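6-phosphogluconolactonase (Thermotoga maritima, PDB 1VL1) hydrolyses 6-phosphogluconolactone to 6-phosphogluconate, the second step of the oxidative stage of the pentose phosphate pathway. Local coordinates at residues V151-L157 against R179-F184; L191-I197 against K223-F229. The contacts are given in a common frame with arbitrary orientation. Numbering follows the deposited sequence.

Interaction 1: V151-L157 against R179-F184; sequences VASIFDL and RVTLTF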
ATOM      1  N   VAL A 151      -3.082   1.772  -9.074  1.00 21.86           N
ATOM      2  CA  VAL A 151      -2.582   1.216  -7.825  1.00 22.38           C
ATOM      3  C   VAL A 151      -1.430   2.069  -7.321  1.00 22.97           C
ATOM      4  O   VAL A 151      -0.699   2.653  -8.115  1.00 22.30           O
ATOM      5  CB  VAL A 151      -2.146  -0.222  -8.087  1.00 22.41           C
ATOM      6  CG1 VAL A 151      -1.010  -0.283  -9.115  1.00 23.39           C
ATOM      7  CG2 VAL A 151      -1.805  -0.945  -6.798  1.00 22.93           C
ATOM      8  N   ALA A 152      -1.316   2.246  -6.006  1.00 23.51           N
ATOM      9  CA  ALA A 152      -0.326   3.138  -5.459  1.00 22.05           C
ATOM     10  C   ALA A 152      -0.582   4.516  -6.107  1.00 22.51           C
ATOM     11  O   ALA A 152      -1.740   4.929  -6.148  1.00 23.14           O
ATOM     12  CB  ALA A 152       1.118   2.599  -5.622  1.00 23.79           C
ATOM     13  N   SER A 153       0.433   5.171  -6.643  1.00 21.72           N
ATOM     14  CA  SER A 153       0.222   6.337  -7.530  1.00 21.29           C
ATOM     15  C   SER A 153       0.737   6.013  -8.941  1.00 22.62           C
ATOM     16  O   SER A 153       1.293   6.879  -9.652  1.00 22.15           O
ATOM     17  CB  SER A 153       0.833   7.617  -6.974  1.00 22.64           C
ATOM     18  OG  SER A 153       0.021   8.283  -5.999  1.00 22.98           O
ATOM     19  N   ILE A 154       0.574   4.750  -9.325  1.00 21.94           N
ATOM     20  CA  ILE A 154       0.845   4.325 -10.695  1.00 21.71           C
ATOM     21  C   ILE A 154      -0.461   4.448 -11.524  1.00 21.82           C
ATOM     22  O   ILE A 154      -1.391   3.632 -11.368  1.00 22.02           O
ATOM     23  CB  ILE A 154       1.353   2.903 -10.749  1.00 20.35           C
ATOM     24  CG1 ILE A 154       2.586   2.698  -9.857  1.00 22.41           C
ATOM     25  CG2 ILE A 154       1.582   2.530 -12.203  1.00 21.39           C
ATOM     26  CD1 ILE A 154       2.908   1.290  -9.517  1.00 21.56           C
ATOM     27  N   PHE A 155      -0.512   5.461 -12.371  1.00 21.91           N
ATOM     28  CA  PHE A 155      -1.660   5.769 -13.218  1.00 21.68           C
ATOM     29  C   PHE A 155      -1.404   5.347 -14.657  1.00 22.74           C
ATOM     30  O   PHE A 155      -2.350   5.098 -15.397  1.00 24.31           O
ATOM     31  CB  PHE A 155      -1.979   7.269 -13.183  1.00 22.45           C
ATOM     32  CG  PHE A 155      -2.562   7.724 -11.854  1.00 21.38           C
ATOM     33  CD1 PHE A 155      -3.899   7.671 -11.606  1.00 21.09           C
ATOM     34  CD2 PHE A 155      -1.747   8.130 -10.846  1.00 22.82           C
ATOM     35  CE1 PHE A 155      -4.405   8.046 -10.377  1.00 20.76           C
ATOM     36  CE2 PHE A 155      -2.246   8.468  -9.608  1.00 23.74           C
ATOM     37  CZ  PHE A 155      -3.552   8.421  -9.371  1.00 21.54           C
ATOM     38  N   ASP A 156      -0.132   5.276 -15.025  1.00 24.40           N
ATOM     39  CA  ASP A 156       0.384   4.977 -16.361  1.00 24.68           C
ATOM     40  C   ASP A 156       1.359   3.792 -16.292  1.00 22.55           C
ATOM     41  O   ASP A 156       2.140   3.668 -15.358  1.00 23.85           O
ATOM     42  CB  ASP A 156       1.111   6.202 -16.948  1.00 25.97           C
ATOM     43  CG  ASP A 156       0.153   7.270 -17.334  1.00 29.32           C
ATOM     44  OD1 ASP A 156      -0.610   7.032 -18.281  1.00 35.49           O
ATOM     45  OD2 ASP A 156       0.034   8.327 -16.717  1.00 35.29           O
ATOM     46  N   LEU A 157       1.374   2.952 -17.318  1.00 21.92           N
ATOM     47  CA  LEU A 157       2.284   1.817 -17.273  1.00 21.89           C
ATOM     48  C   LEU A 157       3.762   2.222 -17.276  1.00 21.27           C
ATOM     49  O   LEU A 157       4.573   1.575 -16.606  1.00 22.68           O
ATOM     50  CB  LEU A 157       1.972   0.794 -18.388  1.00 21.59           C
ATOM     51  CG  LEU A 157       0.515   0.298 -18.398  1.00 20.71           C
ATOM     52  CD1 LEU A 157       0.403  -0.770 -19.445  1.00 20.38           C
ATOM     53  CD2 LEU A 157       0.084  -0.220 -17.058  1.00 21.50           C
ATOM     54  N   ARG A 179       3.056  12.971  -7.886  1.00 24.51           N
ATOM     55  CA  ARG A 179       3.092  11.873  -6.919  1.00 24.24           C
ATOM     56  C   ARG A 179       4.479  11.214  -6.903  1.00 24.20           C
ATOM     57  O   ARG A 179       5.195  11.179  -7.938  1.00 24.35           O
ATOM     58  CB  ARG A 179       2.080  10.745  -7.213  1.00 24.80           C
ATOM     59  CG  ARG A 179       0.707  11.090  -7.739  1.00 27.48           C
ATOM     60  CD  ARG A 179      -0.055  11.812  -6.766  1.00 25.79           C
ATOM     61  NE  ARG A 179      -1.494  12.026  -7.094  1.00 24.80           N
ATOM     62  CZ  ARG A 179      -2.486  11.238  -6.707  1.00 23.39           C
ATOM     63  NH1 ARG A 179      -2.258  10.042  -6.143  1.00 24.27           N
ATOM     64  NH2 ARG A 179      -3.729  11.630  -6.909  1.00 25.80           N
ATOM     65  N   VAL A 180       4.829  10.663  -5.743  1.00 23.62           N
ATOM     66  CA  VAL A 180       5.986   9.803  -5.567  1.00 23.07           C
ATOM     67  C   VAL A 180       5.416   8.406  -5.336  1.00 23.68           C
ATOM     68  O   VAL A 180       4.489   8.251  -4.550  1.00 24.13           O
ATOM     69  CB  VAL A 180       6.823  10.268  -4.384  1.00 23.50           C
ATOM     70  CG1 VAL A 180       7.885   9.206  -4.029  1.00 24.13           C
ATOM     71  CG2 VAL A 180       7.381  11.630  -4.679  1.00 22.88           C
ATOM     72  N   THR A 181       5.905   7.416  -6.072  1.00 22.97           N
ATOM     73  CA  THR A 181       5.332   6.095  -5.944  1.00 21.79           C
ATOM     74  C   THR A 181       6.342   4.992  -6.028  1.00 21.00           C
ATOM     75  O   THR A 181       7.327   5.078  -6.754  1.00 21.29           O
ATOM     76  CB  THR A 181       4.222   5.894  -7.046  1.00 21.46           C
ATOM     77  OG1 THR A 181       3.492   4.659  -6.815  1.00 21.15           O
ATOM     78  CG2 THR A 181       4.827   5.815  -8.397  1.00 22.31           C
ATOM     79  N   LEU A 182       6.092   3.906  -5.273  1.00 21.36           N
ATOM     80  CA  LEU A 182       6.768   2.683  -5.582  1.00 21.75           C
ATOM     81  C   LEU A 182       6.341   2.246  -6.950  1.00 21.72           C
ATOM     82  O   LEU A 182       5.232   2.563  -7.396  1.00 23.01           O
ATOM     83  CB  LEU A 182       6.364   1.576  -4.616  1.00 22.59           C
ATOM     84  CG  LEU A 182       6.816   1.738  -3.181  1.00 27.60           C
ATOM     85  CD1 LEU A 182       6.512   0.457  -2.320  1.00 28.15           C
ATOM     86  CD2 LEU A 182       8.176   2.087  -3.016  1.00 33.43           C
ATOM     87  N   THR A 183       7.255   1.523  -7.623  1.00 21.89           N
ATOM     88  CA  THR A 183       7.039   0.994  -9.002  1.00 22.38           C
ATOM     89  C   THR A 183       6.552  -0.438  -8.946  1.00 22.79           C
ATOM     90  O   THR A 183       6.473  -1.071  -7.878  1.00 24.00           O
ATOM     91  CB  THR A 183       8.387   0.990  -9.733  1.00 21.87           C
ATOM     92  OG1 THR A 183       9.316   0.201  -8.989  1.00 23.47           O
ATOM     93  CG2 THR A 183       8.997   2.377  -9.849  1.00 25.32           C
ATOM     94  N   PHE A 184       6.152  -0.988 -10.088  1.00 23.14           N
ATOM     95  CA  PHE A 184       5.872  -2.419 -10.127  1.00 22.41           C
ATOM     96  C   PHE A 184       7.019  -3.272  -9.546  1.00 22.33           C
ATOM     97  O   PHE A 184       6.779  -4.225  -8.781  1.00 23.21           O
ATOM     98  CB  PHE A 184       5.593  -2.857 -11.555  1.00 22.03           C
ATOM     99  CG  PHE A 184       4.372  -2.245 -12.188  1.00 21.28           C
ATOM    100  CD1 PHE A 184       3.226  -1.923 -11.455  1.00 20.93           C
ATOM    101  CD2 PHE A 184       4.330  -2.089 -13.573  1.00 23.03           C
ATOM    102  CE1 PHE A 184       2.091  -1.410 -12.058  1.00 23.50           C
ATOM    103  CE2 PHE A 184       3.173  -1.568 -14.202  1.00 20.90           C
ATOM    104  CZ  PHE A 184       2.041  -1.220 -13.425  1.00 23.46           C
TER
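Two hydrogen bonds tie the loop 151-157 to residues 179-184. Arg179 NH1 donates to Ser153 OG at 2.9 Å, and Ser153 N donates to Thr181 OG1 at 3.1 Å. Thr181 OG1 in turn donates to Leu182 O at 2.8 Å, so this hydroxyl links the loop backbone to its own strand. Ser153 OG is also hydrogen-bonded to Asp80 of strand 74-82, which pairs antiparallel with strand 179-182. Within the loop, Ile154 N bonds to Val151 O at 2.7 Å and closes a beta turn. The phi/psi angles of Ala152 (56°/-130°) and Ser153 (-116°/35°) are close to type II', which explains the positive phi of Ala152. Ala152 CB comes 3.4 Å from Thr181 OG1.

The guanidinium of Arg179 also meets Phe155. Phe155 CE2 lies over one face of the guanidinium, 3.8 Å from Arg179 NH1, but NH1 sits at the edge of the phenyl ring.

Apolar packing gathers around Phe184. Ile154 CD1 is 3.8 Å from Phe184 CD1, and Leu157 CD2 is 4.2 Å from Phe184 CZ. Val151 CG1 approaches the ring edge, 4.4 Å from Phe184 CE1.

A citrate lies close to the Arg179 side chain, probably carried over from crystallisation. Such an arginine beside a bound anion is consistent with a phosphosugar pocket. Here a loop following strand 140-143 of the Rossmann-like sheet docks on the antiparallel strand 179-182.

Interaction 2: L191-I197 against K223-F229; sequences LYVLFLI and KEKTVWF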
ATOM      1  N   LEU A 191       5.962 -10.629  -0.755  1.00 22.58           N
ATOM      2  CA  LEU A 191       5.533 -12.025  -0.690  1.00 22.45           C
ATOM      3  C   LEU A 191       4.000 -12.114  -0.884  1.00 21.99           C
ATOM      4  O   LEU A 191       3.527 -12.933  -1.669  1.00 20.86           O
ATOM      5  CB  LEU A 191       5.968 -12.675   0.633  1.00 23.03           C
ATOM      6  CG  LEU A 191       7.486 -12.763   0.872  1.00 24.31           C
ATOM      7  CD1 LEU A 191       7.768 -13.368   2.262  1.00 24.43           C
ATOM      8  CD2 LEU A 191       8.154 -13.664  -0.214  1.00 27.23           C
ATOM      9  N   TYR A 192       3.266 -11.237  -0.200  1.00 22.61           N
ATOM     10  CA  TYR A 192       1.800 -11.227  -0.246  1.00 23.41           C
ATOM     11  C   TYR A 192       1.322  -9.841  -0.607  1.00 22.28           C
ATOM     12  O   TYR A 192       1.767  -8.867  -0.042  1.00 22.30           O
ATOM     13  CB  TYR A 192       1.222 -11.653   1.110  1.00 24.65           C
ATOM     14  CG  TYR A 192       1.634 -13.045   1.528  1.00 27.55           C
ATOM     15  CD1 TYR A 192       0.965 -14.138   1.061  1.00 27.51           C
ATOM     16  CD2 TYR A 192       2.758 -13.251   2.355  1.00 25.67           C
ATOM     17  CE1 TYR A 192       1.364 -15.435   1.398  1.00 27.13           C
ATOM     18  CE2 TYR A 192       3.188 -14.565   2.712  1.00 30.21           C
ATOM     19  CZ  TYR A 192       2.463 -15.648   2.211  1.00 27.60           C
ATOM     20  OH  TYR A 192       2.796 -16.956   2.525  1.00 31.57           O
ATOM     21  N   VAL A 193       0.447  -9.751  -1.611  1.00 22.47           N
ATOM     22  CA  VAL A 193      -0.152  -8.526  -1.974  1.00 21.46           C
ATOM     23  C   VAL A 193      -1.662  -8.673  -1.711  1.00 23.30           C
ATOM     24  O   VAL A 193      -2.285  -9.648  -2.160  1.00 22.70           O
ATOM     25  CB  VAL A 193       0.064  -8.201  -3.459  1.00 23.60           C
ATOM     26  CG1 VAL A 193      -0.774  -7.062  -3.866  1.00 21.97           C
ATOM     27  CG2 VAL A 193       1.517  -7.866  -3.727  1.00 23.04           C
ATOM     28  N   LEU A 194      -2.184  -7.743  -0.920  1.00 23.45           N
ATOM     29  CA  LEU A 194      -3.611  -7.682  -0.595  1.00 24.18           C
ATOM     30  C   LEU A 194      -4.197  -6.447  -1.226  1.00 23.81           C
ATOM     31  O   LEU A 194      -3.718  -5.336  -0.991  1.00 27.41           O
ATOM     32  CB  LEU A 194      -3.814  -7.580   0.920  1.00 24.93           C
ATOM     33  CG  LEU A 194      -3.063  -8.600   1.782  1.00 27.13           C
ATOM     34  CD1 LEU A 194      -3.543  -8.524   3.276  1.00 27.76           C
ATOM     35  CD2 LEU A 194      -3.206  -9.969   1.274  1.00 26.82           C
ATOM     36  N   PHE A 195      -5.273  -6.592  -1.994  1.00 22.07           N
ATOM     37  CA  PHE A 195      -6.008  -5.437  -2.516  1.00 21.54           C
ATOM     38  C   PHE A 195      -7.319  -5.310  -1.730  1.00 21.86           C
ATOM     39  O   PHE A 195      -8.004  -6.295  -1.532  1.00 22.28           O
ATOM     40  CB  PHE A 195      -6.384  -5.636  -4.004  1.00 21.70           C
ATOM     41  CG  PHE A 195      -5.218  -5.444  -4.941  1.00 22.43           C
ATOM     42  CD1 PHE A 195      -4.891  -4.161  -5.401  1.00 23.95           C
ATOM     43  CD2 PHE A 195      -4.502  -6.537  -5.409  1.00 25.54           C
ATOM     44  CE1 PHE A 195      -3.833  -3.973  -6.255  1.00 23.72           C
ATOM     45  CE2 PHE A 195      -3.452  -6.327  -6.297  1.00 26.20           C
ATOM     46  CZ  PHE A 195      -3.127  -5.100  -6.695  1.00 23.88           C
ATOM     47  N   LEU A 196      -7.682  -4.087  -1.355  1.00 21.70           N
ATOM     48  CA  LEU A 196      -8.897  -3.821  -0.586  1.00 22.58           C
ATOM     49  C   LEU A 196      -9.765  -2.902  -1.413  1.00 22.17           C
ATOM     50  O   LEU A 196      -9.382  -1.748  -1.620  1.00 21.93           O
ATOM     51  CB  LEU A 196      -8.531  -3.123   0.718  1.00 22.31           C
ATOM     52  CG  LEU A 196      -8.017  -3.912   1.885  1.00 27.27           C
ATOM     53  CD1 LEU A 196      -7.162  -5.026   1.561  1.00 31.06           C
ATOM     54  CD2 LEU A 196      -7.471  -2.987   2.953  1.00 24.73           C
ATOM     55  N   ILE A 197     -10.871  -3.421  -1.931  1.00 21.84           N
ATOM     56  CA  ILE A 197     -11.734  -2.681  -2.836  1.00 22.04           C
ATOM     57  C   ILE A 197     -13.172  -2.878  -2.442  1.00 23.08           C
ATOM     58  O   ILE A 197     -13.541  -3.944  -1.908  1.00 22.81           O
ATOM     59  CB  ILE A 197     -11.533  -3.035  -4.318  1.00 22.14           C
ATOM     60  CG1 ILE A 197     -11.812  -4.535  -4.632  1.00 21.29           C
ATOM     61  CG2 ILE A 197     -10.133  -2.632  -4.792  1.00 24.26           C
ATOM     62  CD1 ILE A 197     -12.100  -4.697  -6.100  1.00 23.17           C
ATOM     63  N   LYS A 223       4.711 -12.469  -4.630  1.00 24.44           N
ATOM     64  CA  LYS A 223       5.550 -13.572  -5.038  1.00 24.76           C
ATOM     65  C   LYS A 223       4.965 -14.927  -4.627  1.00 25.45           C
ATOM     66  O   LYS A 223       5.175 -15.944  -5.313  1.00 25.09           O
ATOM     67  CB  LYS A 223       6.908 -13.493  -4.379  1.00 26.06           C
ATOM     68  CG  LYS A 223       7.754 -12.366  -4.772  1.00 30.49           C
ATOM     69  CD  LYS A 223       9.009 -12.473  -3.901  1.00 37.55           C
ATOM     70  CE  LYS A 223       9.931 -11.319  -4.062  1.00 41.85           C
ATOM     71  NZ  LYS A 223      11.082 -11.437  -3.113  1.00 42.81           N
ATOM     72  N   GLU A 224       4.229 -14.937  -3.517  1.00 23.77           N
ATOM     73  CA  GLU A 224       3.589 -16.133  -2.995  1.00 24.65           C
ATOM     74  C   GLU A 224       2.105 -16.134  -3.339  1.00 24.61           C
ATOM     75  O   GLU A 224       1.552 -17.140  -3.788  1.00 24.42           O
ATOM     76  CB  GLU A 224       3.790 -16.232  -1.489  1.00 25.83           C
ATOM     77  CG  GLU A 224       5.208 -16.593  -1.086  1.00 30.27           C
ATOM     78  CD  GLU A 224       5.603 -17.950  -1.608  1.00 38.06           C
ATOM     79  OE1 GLU A 224       4.818 -18.916  -1.408  1.00 42.58           O
ATOM     80  OE2 GLU A 224       6.684 -18.059  -2.238  1.00 46.25           O
ATOM     81  N   LYS A 225       1.474 -14.995  -3.131  1.00 23.75           N
ATOM     82  CA  LYS A 225       0.024 -14.875  -3.305  1.00 25.24           C
ATOM     83  C   LYS A 225      -0.461 -13.458  -3.506  1.00 23.27           C
ATOM     84  O   LYS A 225       0.088 -12.541  -2.944  1.00 23.87           O
ATOM     85  CB  LYS A 225      -0.673 -15.438  -2.073  1.00 26.13           C
ATOM     86  CG  LYS A 225      -2.040 -15.979  -2.354  1.00 28.45           C
ATOM     87  CD  LYS A 225      -2.675 -16.670  -1.119  1.00 28.88           C
ATOM     88  CE  LYS A 225      -1.899 -17.865  -0.722  1.00 34.00           C
ATOM     89  NZ  LYS A 225      -2.732 -18.877   0.032  1.00 35.70           N
ATOM     90  N   THR A 226      -1.516 -13.306  -4.315  1.00 22.20           N
ATOM     91  CA  THR A 226      -2.259 -12.072  -4.433  1.00 21.81           C
ATOM     92  C   THR A 226      -3.689 -12.351  -3.980  1.00 20.76           C
ATOM     93  O   THR A 226      -4.300 -13.346  -4.364  1.00 21.11           O
ATOM     94  CB  THR A 226      -2.276 -11.587  -5.868  1.00 22.37           C
ATOM     95  OG1 THR A 226      -0.925 -11.458  -6.341  1.00 24.79           O
ATOM     96  CG2 THR A 226      -2.859 -10.266  -5.984  1.00 24.63           C
ATOM     97  N   VAL A 227      -4.177 -11.501  -3.103  1.00 21.11           N
ATOM     98  CA  VAL A 227      -5.504 -11.646  -2.518  1.00 20.53           C
ATOM     99  C   VAL A 227      -6.301 -10.382  -2.667  1.00 21.80           C
ATOM    100  O   VAL A 227      -5.828  -9.302  -2.312  1.00 22.73           O
ATOM    101  CB  VAL A 227      -5.386 -11.936  -1.016  1.00 22.35           C
ATOM    102  CG1 VAL A 227      -6.805 -12.083  -0.432  1.00 23.77           C
ATOM    103  CG2 VAL A 227      -4.536 -13.221  -0.734  1.00 22.19           C
ATOM    104  N   TRP A 228      -7.535 -10.493  -3.162  1.00 21.86           N
ATOM    105  CA  TRP A 228      -8.449  -9.369  -3.229  1.00 20.82           C
ATOM    106  C   TRP A 228      -9.541  -9.578  -2.149  1.00 20.93           C
ATOM    107  O   TRP A 228     -10.129 -10.639  -2.038  1.00 21.12           O
ATOM    108  CB  TRP A 228      -9.123  -9.290  -4.592  1.00 21.54           C
ATOM    109  CG  TRP A 228      -8.159  -8.985  -5.725  1.00 20.39           C
ATOM    110  CD1 TRP A 228      -7.256  -9.852  -6.262  1.00 21.77           C
ATOM    111  CD2 TRP A 228      -8.020  -7.766  -6.441  1.00 19.20           C
ATOM    112  NE1 TRP A 228      -6.556  -9.251  -7.265  1.00 20.37           N
ATOM    113  CE2 TRP A 228      -6.972  -7.945  -7.370  1.00 18.73           C
ATOM    114  CE3 TRP A 228      -8.642  -6.536  -6.378  1.00 20.37           C
ATOM    115  CZ2 TRP A 228      -6.596  -6.965  -8.266  1.00 23.37           C
ATOM    116  CZ3 TRP A 228      -8.256  -5.555  -7.275  1.00 21.77           C
ATOM    117  CH2 TRP A 228      -7.224  -5.774  -8.183  1.00 23.10           C
ATOM    118  N   PHE A 229      -9.815  -8.516  -1.391  1.00 20.32           N
ATOM    119  CA  PHE A 229     -10.944  -8.505  -0.477  1.00 20.90           C
ATOM    120  C   PHE A 229     -11.928  -7.510  -1.081  1.00 21.25           C
ATOM    121  O   PHE A 229     -11.668  -6.292  -1.085  1.00 22.16           O
ATOM    122  CB  PHE A 229     -10.494  -8.061   0.919  1.00 21.60           C
ATOM    123  CG  PHE A 229      -9.559  -8.998   1.583  1.00 22.21           C
ATOM    124  CD1 PHE A 229     -10.024 -10.128   2.163  1.00 22.70           C
ATOM    125  CD2 PHE A 229      -8.182  -8.732   1.648  1.00 24.52           C
ATOM    126  CE1 PHE A 229      -9.155 -11.033   2.769  1.00 27.32           C
ATOM    127  CE2 PHE A 229      -7.307  -9.641   2.274  1.00 26.47           C
ATOM    128  CZ  PHE A 229      -7.789 -10.755   2.848  1.00 26.21           C
TER
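Strands 192-197 and 225-229 run parallel, with axes 4.7 Å apart at closest approach and 15° between their directions. Backbone hydrogen bonds join them in the regular parallel pattern. Val193 N bonds to Lys225 O at 3.1 Å, and Val227 N to Val193 O at 2.8 Å. Phe195 N bonds to Val227 O at 2.8 Å, Phe229 N to Phe195 O at 2.9 Å, and Ile197 N to Phe229 O at 3.1 Å. At the start of the pair, Leu191 O accepts from both Glu224 N at 2.8 Å and Lys225 N at 3.3 Å.

Aromatic contacts come next. The Phe195 ring stacks face-to-face on the six-membered ring of Trp228, with centroids 4.0 Å apart and planes at 15°. Phe195 CB makes a CH-pi contact over the same Trp228 ring. Glu224 CB lies over the Tyr192 ring in another.

Apolar packing fills both faces of the sheet. On the face of Phe195 and Trp228, Ile197 CD1 comes 3.9 Å from Trp228 CE3. On the other face, Leu194 CD2 packs on Val227 CB at 3.7 Å and Leu196 CD1 on Phe229 CD2 at 3.8 Å. Helix 25-43 covers this face, with Ile33 on Leu194 and Lys32 on Phe229.

Strand 192-198, helix 200-210 and strand 225-231 together form a beta-alpha-beta unit of the Rossmann-like fold, and this contact is its parallel strand pair.

How the interactions relate
Both segments of interaction 1 precede those of interaction 2 in the sequence. Their centres are about 17 Å apart, and both reach the same mixed sheet. Interaction 2 lies in its parallel part, where strand 192-198 sits between strands 140-143 and 225-231. Interaction 1 involves strand 179-182, which pairs antiparallel with strands 74-82 and 166-168. The loop 151-157 follows strand 140-143, a neighbour of strand 192-198. The two contacts touch where Val151 CG2 packs on Phe195 CE1 at 3.7 Å. This packing joins the start of loop 151-157 to the parallel strands. The Arg179 end of interaction 1 lies near a bound citrate, which may mark a pocket.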